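Local coordinates for protein PmoD (Methylocystis sp. ATCC 49242, PDB 6CPD) that binds copper, including copper(I), through a periplasmic cupredoxin-like domain from a methane-oxidising bacterium, at the interface of chains A and B. Residues are numbered along the deposited sequence; one frame, centred on the assembly and turned at random. Chains: chain A/B, PmoD.

Contact 1: the interface of chains A and B. Residues chain A 3-6; chain B 30-31, 124.
A:Met5 meets B:Asp31 in two ways at once: its backbone N-H is held by the carboxylate, and its side chain lies against the acid's methylene. In the polar part, the main-chain nitrogen of A:Met5 donates to OD2 of B:Asp31 at 3.0 Å. This bond is fairly straight, 159° at the hydrogen, and uses the anti lone pair, which points away from OD1. The backbone N of A:Asn4 adds a weak bond to the same oxygen, 3.1 Å from OD2 of B:Asp31. Aspartate suits the position because its short arm can present a carboxylate oxygen to two successive backbone amides. Its first torsion (chi1 49°) places CG between the backbone N and carbonyl carbon, bringing the carboxylate up to the A segment. A glycine in its place would probably leave the amide of A:Met5 without its acceptor and strip the sulfur of A:Met5 of its methylene neighbour.

A second polar link runs the other way, from the backbone N of B:Lys124 to the side-chain oxygen OD1 of A:Asn4, at 3.2 Å. The N-H points almost straight at OD1 (178° at the hydrogen) but approaches from above the amide plane. As A:Asn4 is poorly ordered, this link may be loose.

Apolar packing completes the patch. The side chains of A:Met5 and B:Asp31 run alongside one another, pointing opposite ways, with SD of A:Met5 3.5 Å from CB of B:Asp31. CB of A:Met5 touches SG of B:Cys30, also at 3.5 Å. That sulfur is tied by an intrachain disulfide to B:Cys6, so it gives the base of the A:Met5 side chain a fixed surface.

In the fold, the A residues form the N-terminal stretch before strand 7-10. They rest on the turn between B strands 28-29 and 32-33 and on B:Lys124 of strand 118-127.

Contact 2: the interface of chains A and B. Residues chain A 7, 17, 30, 123-125; chain B 5-6.
B:Met5 reaches into chain A with both backbone and side chain. Its carbonyl O accepts a hydrogen bond from the backbone N of A:Met7 at 3.0 Å, with 154° at the hydrogen. Beyond this bond the contact is mainly apolar, and the unbranched, polarisable methionine chain can follow an uneven wall. At its base, CB of B:Met5 lies 3.5 Å from SG of A:Cys30. CG of B:Met5 sits 3.6 Å from CB of A:Phe123, and SD lies 3.8 Å from CD1 on the rim of that ring. The chain then bends at its last torsion (chi3 63°), turning the terminal methyl CE towards A:Ile17. There CE is 3.7 Å from both CG2 and CD1 of A:Ile17, which lie on one side of the methyl, the two side chains being nearly perpendicular. A:Lys124 contributes its carbonyl O beside SD.

Behind this shell, A:Ile17 and A:Phe123 support each other: CD1 of A:Ile17 lies 3.9 Å above one face of the phenyl ring, towards its rim. The disulfide to A:Cys6 similarly holds SG of A:Cys30 in place.

The pocket is built on A strands 13-20 and 118-127, the turn at A:Cys30 and the start of strand 7-10. A:Met7 is also a copper(I) ligand, with A:Met9, placing this backbone bond next to the metal-binding segment.

Contact 1: the interface of chains A and B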
loop_
_atom_site.group_PDB
_atom_site.type_symbol
_atom_site.label_atom_id
_atom_site.label_comp_id
_atom_site.label_asym_id
_atom_site.label_seq_id
_atom_site.Cartn_x
_atom_site.Cartn_y
_atom_site.Cartn_z
ATOM N N GLY A 3 -1.593 -3.810 5.993
ATOM C CA GLY A 3 -1.609 -5.267 6.074
ATOM C C GLY A 3 -0.216 -5.805 5.836
ATOM O O GLY A 3 0.633 -5.794 6.731
ATOM N N ASN A 4 0.029 -6.308 4.636
ATOM C CA ASN A 4 1.405 -6.429 4.196
ATOM C C ASN A 4 1.641 -5.512 2.998
ATOM O O ASN A 4 2.779 -5.274 2.577
ATOM C CB ASN A 4 1.733 -7.880 3.856
ATOM C CG ASN A 4 2.748 -7.998 2.740
ATOM O OD1 ASN A 4 2.383 -8.026 1.560
ATOM N ND2 ASN A 4 4.021 -8.003 3.093
ATOM N N MET A 5 0.563 -4.971 2.444
ATOM C CA MET A 5 0.744 -4.210 1.221
ATOM C C MET A 5 0.580 -2.713 1.439
ATOM O O MET A 5 1.065 -1.922 0.658
ATOM C CB MET A 5 -0.212 -4.674 0.117
ATOM C CG MET A 5 0.003 -6.072 -0.395
ATOM S SD MET A 5 -1.360 -6.635 -1.482
ATOM C CE MET A 5 -1.191 -5.498 -2.852
ATOM N N CYS A 6 -0.162 -2.325 2.472
ATOM C CA CYS A 6 -0.488 -0.911 2.680
ATOM C C CYS A 6 0.413 -0.273 3.744
ATOM O O CYS A 6 0.402 -0.709 4.905
ATOM C CB CYS A 6 -1.965 -0.775 3.096
ATOM S SG CYS A 6 -2.509 0.959 3.194
ATOM N N CYS B 30 -6.844 -2.769 -1.374
ATOM C CA CYS B 30 -5.432 -3.104 -1.449
ATOM C C CYS B 30 -5.275 -4.588 -1.121
ATOM O O CYS B 30 -5.379 -5.425 -2.016
ATOM C CB CYS B 30 -4.589 -2.226 -0.516
ATOM S SG CYS B 30 -2.776 -2.507 -0.696
ATOM N N ASP B 31 -5.014 -4.937 0.139
ATOM C CA ASP B 31 -4.749 -6.343 0.430
ATOM C C ASP B 31 -5.916 -7.044 1.125
ATOM O O ASP B 31 -5.814 -8.217 1.472
ATOM C CB ASP B 31 -3.484 -6.503 1.272
ATOM C CG ASP B 31 -3.460 -5.589 2.469
ATOM O OD1 ASP B 31 -4.546 -5.191 2.929
ATOM O OD2 ASP B 31 -2.353 -5.288 2.959
ATOM N N LYS B 124 0.951 -10.185 -0.357
ATOM C CA LYS B 124 0.023 -11.124 0.249
ATOM C C LYS B 124 -1.299 -10.419 0.392
ATOM O O LYS B 124 -1.342 -9.252 0.777
ATOM C CB LYS B 124 0.549 -11.594 1.599
ATOM C CG LYS B 124 1.883 -12.299 1.501
ATOM C CD LYS B 124 2.213 -13.032 2.778
ATOM C CE LYS B 124 3.475 -13.839 2.633
ATOM N NZ LYS B 124 3.657 -14.702 3.829
#

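Contact 2: the interface of chains A and B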
loop_
_atom_site.group_PDB
_atom_site.type_symbol
_atom_site.label_atom_id
_atom_site.label_comp_id
_atom_site.label_asym_id
_atom_site.label_seq_id
_atom_site.Cartn_x
_atom_site.Cartn_y
_atom_site.Cartn_z
ATOM N N MET A 7 1.205 0.720 3.362
ATOM C CA MET A 7 2.233 1.221 4.260
ATOM C C MET A 7 2.741 2.603 3.863
ATOM O O MET A 7 2.534 3.052 2.728
ATOM C CB MET A 7 3.393 0.246 4.288
ATOM C CG MET A 7 4.137 0.196 2.950
ATOM S SD MET A 7 5.260 -1.192 2.906
ATOM C CE MET A 7 4.123 -2.544 2.579
ATOM N N ILE A 17 -0.496 0.522 7.427
ATOM C CA ILE A 17 -1.670 1.363 7.616
ATOM C C ILE A 17 -2.910 0.605 7.159
ATOM O O ILE A 17 -2.878 -0.085 6.138
ATOM C CB ILE A 17 -1.515 2.692 6.834
ATOM C CG1 ILE A 17 -0.304 3.471 7.357
ATOM C CG2 ILE A 17 -2.782 3.547 6.921
ATOM C CD1 ILE A 17 0.035 4.701 6.517
ATOM N N CYS A 30 -7.090 1.438 1.680
ATOM C CA CYS A 30 -5.714 1.865 1.816
ATOM C C CYS A 30 -5.618 3.327 1.381
ATOM O O CYS A 30 -5.898 4.220 2.178
ATOM C CB CYS A 30 -4.778 0.960 1.006
ATOM S SG CYS A 30 -3.006 1.299 1.220
ATOM N N PHE A 123 2.497 9.801 3.212
ATOM C CA PHE A 123 1.588 8.877 2.549
ATOM C C PHE A 123 0.469 9.670 1.900
ATOM O O PHE A 123 -0.115 10.571 2.498
ATOM C CB PHE A 123 1.035 7.779 3.478
ATOM C CG PHE A 123 0.263 8.254 4.696
ATOM C CD1 PHE A 123 -1.128 8.397 4.648
ATOM C CD2 PHE A 123 0.909 8.456 5.912
ATOM C CE1 PHE A 123 -1.852 8.774 5.775
ATOM C CE2 PHE A 123 0.186 8.838 7.053
ATOM C CZ PHE A 123 -1.199 8.989 6.983
ATOM N N LYS A 124 0.263 9.371 0.627
ATOM C CA LYS A 124 -0.717 10.073 -0.181
ATOM C C LYS A 124 -1.967 9.232 -0.357
ATOM O O LYS A 124 -1.878 8.039 -0.671
ATOM C CB LYS A 124 -0.118 10.420 -1.541
ATOM C CG LYS A 124 1.086 11.319 -1.431
ATOM C CD LYS A 124 1.374 11.949 -2.796
ATOM C CE LYS A 124 2.477 12.974 -2.698
ATOM N NZ LYS A 124 2.609 13.744 -3.958
ATOM N N PHE A 125 -3.127 9.858 -0.187
ATOM C CA PHE A 125 -4.387 9.150 -0.350
ATOM C C PHE A 125 -5.456 10.101 -0.836
ATOM O O PHE A 125 -5.256 11.311 -0.887
ATOM C CB PHE A 125 -4.827 8.465 0.961
ATOM C CG PHE A 125 -5.119 9.409 2.096
ATOM C CD1 PHE A 125 -6.429 9.740 2.416
ATOM C CD2 PHE A 125 -4.089 9.924 2.879
ATOM C CE1 PHE A 125 -6.720 10.600 3.496
ATOM C CE2 PHE A 125 -4.365 10.773 3.949
ATOM C CZ PHE A 125 -5.692 11.105 4.262
ATOM N N MET B 5 0.423 4.191 -1.284
ATOM C CA MET B 5 0.535 3.369 -0.070
ATOM C C MET B 5 0.464 1.870 -0.309
ATOM O O MET B 5 1.062 1.097 0.431
ATOM C CB MET B 5 -0.581 3.767 0.903
ATOM C CG MET B 5 -0.477 5.200 1.386
ATOM S SD MET B 5 -2.034 5.746 2.134
ATOM C CE MET B 5 -2.071 4.585 3.494
ATOM N N CYS B 6 -0.225 1.458 -1.367
ATOM C CA CYS B 6 -0.430 0.040 -1.636
ATOM C C CYS B 6 0.630 -0.444 -2.608
ATOM O O CYS B 6 0.643 -0.001 -3.740
ATOM C CB CYS B 6 -1.836 -0.197 -2.217
ATOM S SG CYS B 6 -2.188 -1.949 -2.589
#

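Contact 1 and contact 2 have centres about 10 Å apart and belong to one two-fold symmetric interface. The N-terminal segment of chain A reaches onto chain B in contact 1, and that of chain B reaches onto chain A in contact 2, so the two arms are exchanged. A:Met5, A:Cys6, B:Cys30 and B:Lys124 of contact 1 recur in contact 2 with the chains switched; contact 1 carries the carboxylate-to-amide bonds, contact 2 mainly the apolar packing of the methionine side chain. Because these arms lead directly into the copper-binding methionines, pairing could help order the metal site, although the deposited dimer need not be the biological one.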